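Histidine--tRNA ligase (Staphylococcus aureus, PDB 1QE0) joins L-histidine to tRNA(His) at the expense of ATP, which is split to AMP and diphosphate, and works as a class II homodimer. Local coordinates at residues K381-K395 with V398-D412. Sequence-based numbering, arbitrary orientation.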
ATOM      1  N   LYS A 381      -6.509  23.713  13.170  1.00 15.80           N
ATOM      2  CA  LYS A 381      -5.919  24.963  12.716  1.00 15.11           C
ATOM      3  C   LYS A 381      -6.787  26.102  13.166  1.00 14.13           C
ATOM      4  O   LYS A 381      -6.277  27.143  13.529  1.00 19.99           O
ATOM      5  CB  LYS A 381      -5.819  25.028  11.201  1.00 18.10           C
ATOM      6  CG  LYS A 381      -4.781  24.163  10.570  1.00 19.20           C
ATOM      7  CD  LYS A 381      -4.988  24.256   9.091  1.00 33.72           C
ATOM      8  CE  LYS A 381      -4.002  23.411   8.320  1.00 44.95           C
ATOM      9  NZ  LYS A 381      -4.077  23.781   6.856  1.00 53.11           N
ATOM     10  N   PHE A 382      -8.098  25.917  13.098  1.00 14.38           N
ATOM     11  CA  PHE A 382      -9.050  26.943  13.510  1.00 13.39           C
ATOM     12  C   PHE A 382     -10.032  26.390  14.487  1.00 14.23           C
ATOM     13  O   PHE A 382     -10.130  25.177  14.642  1.00 16.67           O
ATOM     14  CB  PHE A 382      -9.810  27.484  12.321  1.00 12.52           C
ATOM     15  CG  PHE A 382      -8.929  28.050  11.295  1.00  8.05           C
ATOM     16  CD1 PHE A 382      -8.709  29.405  11.241  1.00 11.11           C
ATOM     17  CD2 PHE A 382      -8.243  27.218  10.440  1.00  7.20           C
ATOM     18  CE1 PHE A 382      -7.794  29.927  10.340  1.00 12.59           C
ATOM     19  CE2 PHE A 382      -7.335  27.722   9.547  1.00 12.23           C
ATOM     20  CZ  PHE A 382      -7.107  29.085   9.496  1.00 12.11           C
ATOM     21  N   THR A 383     -10.804  27.284  15.093  1.00 13.62           N
ATOM     22  CA  THR A 383     -11.796  26.919  16.080  1.00  9.36           C
ATOM     23  C   THR A 383     -12.984  27.860  15.971  1.00 12.05           C
ATOM     24  O   THR A 383     -12.903  28.913  15.340  1.00  8.97           O
ATOM     25  CB  THR A 383     -11.168  26.996  17.477  1.00  3.77           C
ATOM     26  OG1 THR A 383     -10.659  25.714  17.846  1.00  6.70           O
ATOM     27  CG2 THR A 383     -12.131  27.455  18.517  1.00  9.74           C
ATOM     28  N   ILE A 384     -14.131  27.389  16.449  1.00 17.56           N
ATOM     29  CA  ILE A 384     -15.347  28.199  16.510  1.00 15.40           C
ATOM     30  C   ILE A 384     -16.142  27.727  17.736  1.00 18.57           C
ATOM     31  O   ILE A 384     -16.061  26.540  18.116  1.00 16.06           O
ATOM     32  CB  ILE A 384     -16.235  28.123  15.249  1.00  9.03           C
ATOM     33  CG1 ILE A 384     -16.728  26.723  15.024  1.00 10.42           C
ATOM     34  CG2 ILE A 384     -15.539  28.659  14.046  1.00  2.39           C
ATOM     35  CD1 ILE A 384     -17.753  26.691  13.946  1.00 17.30           C
ATOM     36  N   VAL A 385     -16.809  28.675  18.410  1.00 21.78           N
ATOM     37  CA  VAL A 385     -17.626  28.388  19.597  1.00 20.76           C
ATOM     38  C   VAL A 385     -19.033  28.792  19.233  1.00 22.59           C
ATOM     39  O   VAL A 385     -19.294  29.985  19.097  1.00 25.55           O
ATOM     40  CB  VAL A 385     -17.205  29.233  20.808  1.00 22.64           C
ATOM     41  CG1 VAL A 385     -18.093  28.895  22.024  1.00 22.40           C
ATOM     42  CG2 VAL A 385     -15.712  29.016  21.143  1.00 17.71           C
ATOM     43  N   ILE A 386     -19.901  27.815  18.963  1.00 23.03           N
ATOM     44  CA  ILE A 386     -21.283  28.089  18.586  1.00 20.96           C
ATOM     45  C   ILE A 386     -22.122  28.031  19.833  1.00 20.14           C
ATOM     46  O   ILE A 386     -22.097  27.041  20.560  1.00 20.15           O
ATOM     47  CB  ILE A 386     -21.859  27.058  17.599  1.00 19.32           C
ATOM     48  CG1 ILE A 386     -20.979  26.916  16.366  1.00 15.65           C
ATOM     49  CG2 ILE A 386     -23.217  27.511  17.118  1.00 20.92           C
ATOM     50  CD1 ILE A 386     -21.448  25.836  15.450  1.00  7.28           C
ATOM     51  N   GLY A 387     -22.846  29.112  20.071  1.00 21.12           N
ATOM     52  CA  GLY A 387     -23.716  29.224  21.224  1.00 24.00           C
ATOM     53  C   GLY A 387     -24.996  29.820  20.690  1.00 23.92           C
ATOM     54  O   GLY A 387     -25.039  30.206  19.533  1.00 26.89           O
ATOM     55  N   ASP A 388     -25.995  30.021  21.527  1.00 24.66           N
ATOM     56  CA  ASP A 388     -27.242  30.546  21.020  1.00 25.35           C
ATOM     57  C   ASP A 388     -27.179  31.984  20.499  1.00 25.00           C
ATOM     58  O   ASP A 388     -27.918  32.333  19.581  1.00 28.87           O
ATOM     59  CB  ASP A 388     -28.370  30.333  22.032  1.00 32.76           C
ATOM     60  CG  ASP A 388     -28.329  28.932  22.714  1.00 45.32           C
ATOM     61  OD1 ASP A 388     -28.874  28.822  23.848  1.00 51.35           O
ATOM     62  OD2 ASP A 388     -27.755  27.959  22.147  1.00 43.67           O
ATOM     63  N   GLN A 389     -26.277  32.810  21.012  1.00 22.26           N
ATOM     64  CA  GLN A 389     -26.221  34.170  20.500  1.00 24.75           C
ATOM     65  C   GLN A 389     -25.716  34.156  19.071  1.00 25.63           C
ATOM     66  O   GLN A 389     -26.242  34.857  18.217  1.00 24.41           O
ATOM     67  CB  GLN A 389     -25.389  35.096  21.384  1.00 30.41           C
ATOM     68  CG  GLN A 389     -24.049  34.545  21.811  1.00 48.62           C
ATOM     69  CD  GLN A 389     -23.202  35.579  22.578  1.00 59.07           C
ATOM     70  OE1 GLN A 389     -23.252  36.764  22.279  1.00 59.31           O
ATOM     71  NE2 GLN A 389     -22.434  35.119  23.572  1.00 64.62           N
ATOM     72  N   GLU A 390     -24.758  33.277  18.797  1.00 28.84           N
ATOM     73  CA  GLU A 390     -24.175  33.124  17.456  1.00 30.33           C
ATOM     74  C   GLU A 390     -25.207  32.493  16.521  1.00 30.13           C
ATOM     75  O   GLU A 390     -25.246  32.769  15.318  1.00 28.37           O
ATOM     76  CB  GLU A 390     -22.937  32.211  17.499  1.00 25.48           C
ATOM     77  CG  GLU A 390     -21.727  32.793  18.229  1.00 24.08           C
ATOM     78  CD  GLU A 390     -21.756  32.616  19.755  1.00 29.82           C
ATOM     79  OE1 GLU A 390     -22.572  31.840  20.281  1.00 28.14           O
ATOM     80  OE2 GLU A 390     -20.926  33.240  20.452  1.00 35.52           O
ATOM     81  N   LEU A 391     -26.069  31.671  17.103  1.00 30.25           N
ATOM     82  CA  LEU A 391     -27.087  30.963  16.355  1.00 32.75           C
ATOM     83  C   LEU A 391     -28.129  31.900  15.808  1.00 36.82           C
ATOM     84  O   LEU A 391     -28.727  31.621  14.785  1.00 40.19           O
ATOM     85  CB  LEU A 391     -27.726  29.886  17.235  1.00 27.00           C
ATOM     86  CG  LEU A 391     -27.810  28.467  16.674  1.00 22.36           C
ATOM     87  CD1 LEU A 391     -26.703  28.205  15.685  1.00 17.38           C
ATOM     88  CD2 LEU A 391     -27.751  27.488  17.813  1.00 17.83           C
ATOM     89  N   GLU A 392     -28.336  33.025  16.471  1.00 41.54           N
ATOM     90  CA  GLU A 392     -29.329  33.964  15.987  1.00 47.00           C
ATOM     91  C   GLU A 392     -28.732  35.050  15.108  1.00 46.80           C
ATOM     92  O   GLU A 392     -29.177  35.248  13.981  1.00 50.61           O
ATOM     93  CB  GLU A 392     -30.133  34.545  17.144  1.00 50.40           C
ATOM     94  CG  GLU A 392     -29.304  34.965  18.321  1.00 62.42           C
ATOM     95  CD  GLU A 392     -30.133  35.521  19.467  1.00 68.01           C
ATOM     96  OE1 GLU A 392     -29.617  35.552  20.613  1.00 73.28           O
ATOM     97  OE2 GLU A 392     -31.291  35.935  19.223  1.00 67.86           O
ATOM     98  N   ASN A 393     -27.711  35.735  15.603  1.00 43.76           N
ATOM     99  CA  ASN A 393     -27.060  36.779  14.823  1.00 42.63           C
ATOM    100  C   ASN A 393     -26.550  36.214  13.487  1.00 43.16           C
ATOM    101  O   ASN A 393     -26.239  36.989  12.577  1.00 47.81           O
ATOM    102  CB  ASN A 393     -25.830  37.341  15.557  1.00 44.65           C
ATOM    103  CG  ASN A 393     -26.160  38.028  16.863  1.00 42.19           C
ATOM    104  OD1 ASN A 393     -25.670  37.632  17.916  1.00 41.39           O
ATOM    105  ND2 ASN A 393     -26.931  39.103  16.795  1.00 43.55           N
ATOM    106  N   ASN A 394     -26.439  34.883  13.384  1.00 38.30           N
ATOM    107  CA  ASN A 394     -25.910  34.205  12.198  1.00 33.80           C
ATOM    108  C   ASN A 394     -24.519  34.765  11.901  1.00 34.48           C
ATOM    109  O   ASN A 394     -24.244  35.258  10.811  1.00 36.86           O
ATOM    110  CB  ASN A 394     -26.820  34.370  10.979  1.00 31.50           C
ATOM    111  CG  ASN A 394     -26.263  33.683   9.707  1.00 31.75           C
ATOM    112  OD1 ASN A 394     -25.651  32.614   9.763  1.00 33.51           O
ATOM    113  ND2 ASN A 394     -26.472  34.312   8.566  1.00 28.12           N
ATOM    114  N   LYS A 395     -23.630  34.682  12.877  1.00 32.83           N
ATOM    115  CA  LYS A 395     -22.284  35.183  12.696  1.00 32.33           C
ATOM    116  C   LYS A 395     -21.419  34.658  13.822  1.00 32.68           C
ATOM    117  O   LYS A 395     -21.835  34.680  14.984  1.00 33.83           O
ATOM    118  CB  LYS A 395     -22.287  36.705  12.723  1.00 33.63           C
ATOM    119  CG  LYS A 395     -22.795  37.244  14.030  1.00 41.73           C
ATOM    120  CD  LYS A 395     -21.717  37.981  14.777  1.00 49.53           C
ATOM    121  CE  LYS A 395     -21.643  39.437  14.343  1.00 54.15           C
ATOM    122  NZ  LYS A 395     -21.371  39.596  12.915  1.00 54.62           N
ATOM    123  N   VAL A 398     -14.213  33.163  13.748  1.00 27.87           N
ATOM    124  CA  VAL A 398     -13.366  32.032  13.422  1.00 31.39           C
ATOM    125  C   VAL A 398     -11.932  32.368  13.872  1.00 32.21           C
ATOM    126  O   VAL A 398     -11.228  33.141  13.212  1.00 35.09           O
ATOM    127  CB  VAL A 398     -13.399  31.780  11.921  1.00 30.89           C
ATOM    128  CG1 VAL A 398     -12.640  30.503  11.588  1.00 33.70           C
ATOM    129  CG2 VAL A 398     -14.840  31.710  11.443  1.00 29.46           C
ATOM    130  N   LYS A 399     -11.519  31.820  15.012  1.00 30.43           N
ATOM    131  CA  LYS A 399     -10.199  32.101  15.553  1.00 30.50           C
ATOM    132  C   LYS A 399      -9.105  31.209  15.008  1.00 30.02           C
ATOM    133  O   LYS A 399      -9.183  29.986  15.151  1.00 30.59           O
ATOM    134  CB  LYS A 399     -10.207  31.973  17.082  1.00 34.38           C
ATOM    135  CG  LYS A 399      -8.828  32.162  17.732  1.00 42.51           C
ATOM    136  CD  LYS A 399      -8.800  31.730  19.206  1.00 48.23           C
ATOM    137  CE  LYS A 399      -7.385  31.793  19.852  1.00 54.56           C
ATOM    138  NZ  LYS A 399      -6.827  33.185  20.089  1.00 58.28           N
ATOM    139  N   ASN A 400      -8.090  31.827  14.394  1.00 27.44           N
ATOM    140  CA  ASN A 400      -6.921  31.125  13.868  1.00 22.51           C
ATOM    141  C   ASN A 400      -6.200  30.694  15.126  1.00 22.69           C
ATOM    142  O   ASN A 400      -5.751  31.539  15.885  1.00 25.78           O
ATOM    143  CB  ASN A 400      -6.033  32.094  13.105  1.00 19.90           C
ATOM    144  CG  ASN A 400      -4.714  31.487  12.702  1.00 23.37           C
ATOM    145  OD1 ASN A 400      -4.000  30.899  13.508  1.00 23.66           O
ATOM    146  ND2 ASN A 400      -4.372  31.642  11.442  1.00 29.54           N
ATOM    147  N   MET A 401      -6.058  29.401  15.348  1.00 21.03           N
ATOM    148  CA  MET A 401      -5.425  28.928  16.564  1.00 23.57           C
ATOM    149  C   MET A 401      -3.946  29.201  16.738  1.00 27.58           C
ATOM    150  O   MET A 401      -3.416  28.998  17.831  1.00 31.07           O
ATOM    151  CB  MET A 401      -5.682  27.444  16.755  1.00 24.33           C
ATOM    152  CG  MET A 401      -7.144  27.138  16.968  1.00 35.01           C
ATOM    153  SD  MET A 401      -7.720  27.615  18.597  1.00 37.07           S
ATOM    154  CE  MET A 401      -7.119  26.177  19.536  1.00 23.11           C
ATOM    155  N   THR A 402      -3.251  29.613  15.685  1.00 27.28           N
ATOM    156  CA  THR A 402      -1.835  29.875  15.848  1.00 28.30           C
ATOM    157  C   THR A 402      -1.616  31.357  16.108  1.00 31.23           C
ATOM    158  O   THR A 402      -1.021  31.734  17.123  1.00 30.94           O
ATOM    159  CB  THR A 402      -1.050  29.412  14.641  1.00 27.04           C
ATOM    160  OG1 THR A 402      -1.744  28.319  14.032  1.00 34.60           O
ATOM    161  CG2 THR A 402       0.308  28.913  15.076  1.00 33.72           C
ATOM    162  N   THR A 403      -2.148  32.197  15.223  1.00 30.47           N
ATOM    163  CA  THR A 403      -2.013  33.628  15.382  1.00 29.95           C
ATOM    164  C   THR A 403      -2.939  34.088  16.505  1.00 32.45           C
ATOM    165  O   THR A 403      -2.746  35.155  17.101  1.00 33.74           O
ATOM    166  CB  THR A 403      -2.396  34.375  14.110  1.00 26.87           C
ATOM    167  OG1 THR A 403      -3.805  34.268  13.914  1.00 27.05           O
ATOM    168  CG2 THR A 403      -1.670  33.811  12.921  1.00 31.99           C
ATOM    169  N   GLY A 404      -3.978  33.304  16.757  1.00 32.22           N
ATOM    170  CA  GLY A 404      -4.919  33.661  17.796  1.00 29.71           C
ATOM    171  C   GLY A 404      -5.789  34.806  17.328  1.00 29.51           C
ATOM    172  O   GLY A 404      -6.518  35.404  18.126  1.00 30.58           O
ATOM    173  N   GLU A 405      -5.743  35.075  16.027  1.00 25.70           N
ATOM    174  CA  GLU A 405      -6.516  36.151  15.426  1.00 31.31           C
ATOM    175  C   GLU A 405      -7.908  35.625  15.043  1.00 31.92           C
ATOM    176  O   GLU A 405      -8.016  34.543  14.486  1.00 34.79           O
ATOM    177  CB  GLU A 405      -5.759  36.673  14.190  1.00 36.58           C
ATOM    178  CG  GLU A 405      -6.559  37.564  13.213  1.00 50.32           C
ATOM    179  CD  GLU A 405      -6.495  37.096  11.729  1.00 54.50           C
ATOM    180  OE1 GLU A 405      -7.034  37.816  10.853  1.00 52.94           O
ATOM    181  OE2 GLU A 405      -5.931  36.010  11.435  1.00 55.80           O
ATOM    182  N   SER A 406      -8.971  36.343  15.401  1.00 31.14           N
ATOM    183  CA  SER A 406     -10.327  35.916  15.044  1.00 28.44           C
ATOM    184  C   SER A 406     -10.776  36.613  13.773  1.00 28.09           C
ATOM    185  O   SER A 406     -10.221  37.636  13.404  1.00 30.60           O
ATOM    186  CB  SER A 406     -11.328  36.260  16.156  1.00 25.96           C
ATOM    187  OG  SER A 406     -11.235  35.394  17.279  1.00 26.65           O
ATOM    188  N   GLU A 407     -11.739  36.025  13.079  1.00 29.48           N
ATOM    189  CA  GLU A 407     -12.319  36.627  11.886  1.00 32.91           C
ATOM    190  C   GLU A 407     -13.787  36.380  12.017  1.00 32.92           C
ATOM    191  O   GLU A 407     -14.184  35.264  12.272  1.00 33.31           O
ATOM    192  CB  GLU A 407     -11.783  36.013  10.607  1.00 36.38           C
ATOM    193  CG  GLU A 407     -10.448  36.594  10.282  1.00 48.09           C
ATOM    194  CD  GLU A 407     -10.343  37.258   8.929  1.00 56.99           C
ATOM    195  OE1 GLU A 407     -10.273  36.521   7.935  1.00 67.39           O
ATOM    196  OE2 GLU A 407     -10.247  38.498   8.845  1.00 57.85           O
ATOM    197  N   THR A 408     -14.588  37.436  11.936  1.00 35.34           N
ATOM    198  CA  THR A 408     -16.037  37.320  12.073  1.00 34.88           C
ATOM    199  C   THR A 408     -16.703  37.122  10.716  1.00 36.73           C
ATOM    200  O   THR A 408     -16.503  37.932   9.804  1.00 37.08           O
ATOM    201  CB  THR A 408     -16.612  38.581  12.690  1.00 28.70           C
ATOM    202  OG1 THR A 408     -15.805  38.973  13.797  1.00 39.20           O
ATOM    203  CG2 THR A 408     -18.008  38.323  13.186  1.00 35.00           C
ATOM    204  N   ILE A 409     -17.476  36.046  10.569  1.00 36.92           N
ATOM    205  CA  ILE A 409     -18.173  35.787   9.310  1.00 34.57           C
ATOM    206  C   ILE A 409     -19.569  35.332   9.678  1.00 33.35           C
ATOM    207  O   ILE A 409     -19.836  35.098  10.861  1.00 32.31           O
ATOM    208  CB  ILE A 409     -17.493  34.679   8.472  1.00 35.87           C
ATOM    209  CG1 ILE A 409     -17.549  33.344   9.207  1.00 36.69           C
ATOM    210  CG2 ILE A 409     -16.062  35.063   8.140  1.00 33.89           C
ATOM    211  CD1 ILE A 409     -17.189  32.185   8.326  1.00 38.85           C
ATOM    212  N   GLU A 410     -20.478  35.274   8.702  1.00 33.17           N
ATOM    213  CA  GLU A 410     -21.835  34.793   8.981  1.00 34.70           C
ATOM    214  C   GLU A 410     -21.789  33.239   9.085  1.00 32.79           C
ATOM    215  O   GLU A 410     -20.970  32.594   8.412  1.00 32.46           O
ATOM    216  CB  GLU A 410     -22.828  35.264   7.908  1.00 38.20           C
ATOM    217  CG  GLU A 410     -22.678  34.595   6.565  1.00 48.54           C
ATOM    218  CD  GLU A 410     -23.719  35.058   5.535  1.00 53.98           C
ATOM    219  OE1 GLU A 410     -24.906  34.656   5.664  1.00 50.87           O
ATOM    220  OE2 GLU A 410     -23.331  35.805   4.585  1.00 59.85           O
ATOM    221  N   LEU A 411     -22.671  32.658   9.890  1.00 31.19           N
ATOM    222  CA  LEU A 411     -22.669  31.212  10.072  1.00 29.83           C
ATOM    223  C   LEU A 411     -22.807  30.481   8.762  1.00 31.87           C
ATOM    224  O   LEU A 411     -22.092  29.497   8.554  1.00 35.59           O
ATOM    225  CB  LEU A 411     -23.686  30.773  11.113  1.00 27.52           C
ATOM    226  CG  LEU A 411     -23.057  30.283  12.409  1.00 26.63           C
ATOM    227  CD1 LEU A 411     -24.003  30.494  13.525  1.00 27.93           C
ATOM    228  CD2 LEU A 411     -22.733  28.839  12.310  1.00 28.57           C
ATOM    229  N   ASP A 412     -23.653  30.963   7.863  1.00 34.11           N
ATOM    230  CA  ASP A 412     -23.786  30.323   6.558  1.00 39.24           C
ATOM    231  C   ASP A 412     -22.461  30.181   5.825  1.00 38.02           C
ATOM    232  O   ASP A 412     -22.174  29.124   5.217  1.00 41.87           O
ATOM    233  CB  ASP A 412     -24.711  31.119   5.640  1.00 48.94           C
ATOM    234  CG  ASP A 412     -26.170  30.908   5.980  1.00 57.32           C
ATOM    235  OD1 ASP A 412     -26.774  31.763   6.635  1.00 65.00           O
ATOM    236  OD2 ASP A 412     -26.722  29.879   5.602  1.00 57.87           O
TER
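Thr383 and Lys399 form an antiparallel hydrogen-bonded pair in the mixed five-stranded sheet of the anticodon-binding domain. Strand 382-386 also runs parallel to strand 332-336, and strand 396-400 continues through a hairpin into strand 406-409. Thr383 N donates to Lys399 O, and Lys399 N returns a bond to Thr383 O, each 3.2 Å long. Two residues on, Met401 N donates to Lys381 O. The bent chain of Met401 then carries SD to within 3.6 Å of Thr383 OG1, on the face covered by helix 368-377. On the other face, the Phe382 ring meets Asn400 obliquely, CD1 of Phe382 3.6 Å from CA of Asn400. Phe418 meets this ring edge to face. The Asn400 amide plane is turned 66° from the Phe382 ring. Asn400 OD1 accepts from Thr402 N, an Asx turn, and from Thr403 N, which extends it to an Asx motif at the start of the hairpin turn. Ile384 and Val398 lie side by side, their CG2 methyls 4.1 Å apart. Beyond helix 388-393, Asn394 has positive phi. Its CG stands opposite the backbone N (chi1 179°), which brings the amide to residues 410-412. ND2 makes weak bonds to Glu410 OE1 and Asp412 OD1. Asn394 OD1 accepts from Asp412 N at 3.2 Å, in the amide plane on a lone pair.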